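Local atomic coordinates of chitosanase (Gynuella sunshinyii YC6258, PDB entry 6X2Q), a protein that probably hydrolyses chitosan as a chitosanase of glycoside hydrolase family 46, and here holds glucosamine units of a chitosan oligosaccharide. Residues 26-30 / 97-101. Sequence-based numbering, arbitrary orientation.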
ATOM      1  N   GLN A  26       0.961   6.088 -10.030  1.00 37.80           N
ATOM      2  CA  GLN A  26      -0.149   7.007 -10.308  1.00 40.02           C
ATOM      3  C   GLN A  26      -0.129   8.146  -9.286  1.00 37.18           C
ATOM      4  O   GLN A  26      -0.925   8.204  -8.349  1.00 37.12           O
ATOM      5  CB  GLN A  26      -1.479   6.255 -10.309  1.00 38.12           C
ATOM      6  CG  GLN A  26      -1.605   5.199 -11.410  1.00 38.71           C
ATOM      7  CD  GLN A  26      -1.357   5.768 -12.790  1.00 45.06           C
ATOM      8  OE1 GLN A  26      -2.190   6.492 -13.340  1.00 48.02           O
ATOM      9  NE2 GLN A  26      -0.192   5.458 -13.357  1.00 46.09           N
ATOM     10  N   TYR A  27       0.820   9.065  -9.470  1.00 35.92           N
ATOM     11  CA  TYR A  27       0.905  10.217  -8.578  1.00 32.11           C
ATOM     12  C   TYR A  27      -0.341  11.091  -8.687  1.00 31.72           C
ATOM     13  O   TYR A  27      -0.813  11.638  -7.684  1.00 28.84           O
ATOM     14  CB  TYR A  27       2.153  11.044  -8.900  1.00 34.89           C
ATOM     15  CG  TYR A  27       3.485  10.441  -8.467  1.00 32.97           C
ATOM     16  CD1 TYR A  27       3.989  10.663  -7.186  1.00 31.17           C
ATOM     17  CD2 TYR A  27       4.244   9.677  -9.349  1.00 33.53           C
ATOM     18  CE1 TYR A  27       5.201  10.115  -6.784  1.00 32.02           C
ATOM     19  CE2 TYR A  27       5.457   9.121  -8.965  1.00 36.54           C
ATOM     20  CZ  TYR A  27       5.939   9.350  -7.675  1.00 38.07           C
ATOM     21  OH  TYR A  27       7.161   8.811  -7.275  1.00 33.17           O
ATOM     22  N   GLY A  28      -0.883  11.245  -9.903  1.00 31.38           N
ATOM     23  CA  GLY A  28      -2.010  12.119 -10.170  1.00 32.19           C
ATOM     24  C   GLY A  28      -3.384  11.505  -9.976  1.00 37.07           C
ATOM     25  O   GLY A  28      -4.399  12.159 -10.249  1.00 38.56           O
ATOM     26  N   TYR A  29      -3.447  10.259  -9.519  1.00 35.81           N
ATOM     27  CA  TYR A  29      -4.718   9.577  -9.331  1.00 36.75           C
ATOM     28  C   TYR A  29      -5.464  10.181  -8.147  1.00 35.43           C
ATOM     29  O   TYR A  29      -4.870  10.464  -7.101  1.00 37.20           O
ATOM     30  CB  TYR A  29      -4.460   8.078  -9.113  1.00 38.41           C
ATOM     31  CG  TYR A  29      -5.669   7.229  -8.759  1.00 42.34           C
ATOM     32  CD1 TYR A  29      -6.245   7.289  -7.488  1.00 41.31           C
ATOM     33  CD2 TYR A  29      -6.204   6.324  -9.676  1.00 47.32           C
ATOM     34  CE1 TYR A  29      -7.332   6.505  -7.153  1.00 43.38           C
ATOM     35  CE2 TYR A  29      -7.296   5.529  -9.346  1.00 40.22           C
ATOM     36  CZ  TYR A  29      -7.851   5.627  -8.081  1.00 45.51           C
ATOM     37  OH  TYR A  29      -8.934   4.857  -7.724  1.00 52.77           O
ATOM     38  N   ALA A  30      -6.775  10.354  -8.306  1.00 34.67           N
ATOM     39  CA  ALA A  30      -7.623  10.863  -7.228  1.00 37.76           C
ATOM     40  C   ALA A  30      -9.062  10.474  -7.529  1.00 42.24           C
ATOM     41  O   ALA A  30      -9.617  10.915  -8.540  1.00 38.36           O
ATOM     42  CB  ALA A  30      -7.493  12.382  -7.096  1.00 33.29           C
ATOM     43  N   TRP A  97      -5.436  17.875  -6.945  1.00 42.14           N
ATOM     44  CA  TRP A  97      -4.421  16.853  -6.697  1.00 38.16           C
ATOM     45  C   TRP A  97      -3.740  16.431  -7.991  1.00 38.77           C
ATOM     46  O   TRP A  97      -2.506  16.341  -8.055  1.00 35.21           O
ATOM     47  CB  TRP A  97      -5.043  15.638  -6.007  1.00 34.36           C
ATOM     48  CG  TRP A  97      -4.015  14.602  -5.631  1.00 34.79           C
ATOM     49  CD1 TRP A  97      -3.392  13.719  -6.467  1.00 28.81           C
ATOM     50  CD2 TRP A  97      -3.475  14.372  -4.324  1.00 26.62           C
ATOM     51  NE1 TRP A  97      -2.514  12.945  -5.754  1.00 34.35           N
ATOM     52  CE2 TRP A  97      -2.542  13.329  -4.439  1.00 29.06           C
ATOM     53  CE3 TRP A  97      -3.706  14.940  -3.067  1.00 30.71           C
ATOM     54  CZ2 TRP A  97      -1.825  12.847  -3.347  1.00 29.23           C
ATOM     55  CZ3 TRP A  97      -3.001  14.458  -1.980  1.00 29.42           C
ATOM     56  CH2 TRP A  97      -2.068  13.417  -2.126  1.00 27.70           C
ATOM     57  N   ALA A  98      -4.535  16.151  -9.033  1.00 37.57           N
ATOM     58  CA  ALA A  98      -3.960  15.827 -10.338  1.00 36.22           C
ATOM     59  C   ALA A  98      -3.032  16.942 -10.832  1.00 39.94           C
ATOM     60  O   ALA A  98      -1.931  16.678 -11.330  1.00 38.13           O
ATOM     61  CB  ALA A  98      -5.077  15.560 -11.347  1.00 41.40           C
ATOM     62  N   ASP A  99      -3.450  18.202 -10.691  1.00 39.68           N
ATOM     63  CA  ASP A  99      -2.595  19.280 -11.174  1.00 40.10           C
ATOM     64  C   ASP A  99      -1.360  19.440 -10.291  1.00 39.59           C
ATOM     65  O   ASP A  99      -0.244  19.588 -10.802  1.00 36.15           O
ATOM     66  CB  ASP A  99      -3.384  20.586 -11.268  1.00 39.24           C
ATOM     67  CG  ASP A  99      -4.474  20.535 -12.343  1.00 50.06           C
ATOM     68  OD1 ASP A  99      -4.236  19.898 -13.399  1.00 54.59           O
ATOM     69  OD2 ASP A  99      -5.554  21.137 -12.143  1.00 48.78           O
ATOM     70  N   ALA A 100      -1.538  19.382  -8.967  1.00 32.23           N
ATOM     71  CA  ALA A 100      -0.391  19.449  -8.078  1.00 36.32           C
ATOM     72  C   ALA A 100       0.648  18.382  -8.433  1.00 38.32           C
ATOM     73  O   ALA A 100       1.850  18.655  -8.411  1.00 34.71           O
ATOM     74  CB  ALA A 100      -0.851  19.311  -6.627  1.00 35.26           C
ATOM     75  N   SER A 101       0.200  17.182  -8.819  1.00 33.86           N
ATOM     76  CA  SER A 101       1.082  16.067  -9.176  1.00 35.98           C
ATOM     77  C   SER A 101       1.936  16.329 -10.411  1.00 38.15           C
ATOM     78  O   SER A 101       2.817  15.515 -10.722  1.00 35.38           O
ATOM     79  CB  SER A 101       0.254  14.797  -9.420  1.00 35.68           C
ATOM     80  OG  SER A 101      -0.480  14.463  -8.256  1.00 35.53           O
TER
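This is a packing contact between a turn and the C-terminal part of a helix, with one hydrogen bond from a tryptophan side chain to the turn backbone. The turn lies in the loop between helix 5-20 and strand 30-32. The other side is the C-terminal part of helix 93-100, with S101. The contact thus joins the loop leading into the small sheet to a helix of the GH46 domain, a member of the lysozyme clan.

Residues Q26 to Y29 form a type I beta turn, closed by a weak hydrogen bond from Y29 N to Q26 O at 3.5 Å. The turn presents the carbonyl of Y27 to the helix. W97 NE1 donates to Y27 O at 2.9 Å, so the indole meets the turn with its polar edge. S101 OG also lies 2.9 Å from Y27 O, but its hydrogen bond goes back one helical turn to W97 O, at 2.8 Å.

The backbones come closest at G28 and A98, with their CA atoms 4.2 Å apart. G28 O is 3.6 Å from A98 CB, and G28 CA is 3.4 Å from S101 OG. The small side chain of A98 lets the turn come close. A30 adds an apolar touch, its CB 4.2 Å from W97 CB. The CA-to-CB bond of Y29 points away from the helix, and its side chain lies about 6 Å from a bound glucosamine.

Helix 104-129 borders the contact: F106 meets the W97 ring edge-to-face, and the Y27 hydroxyl is hydrogen-bonded to D111. W97 also packs on M53, V56 and I57 of helix 52-63. A30 begins strand 30-32, an outermost strand of the three-stranded antiparallel sheet.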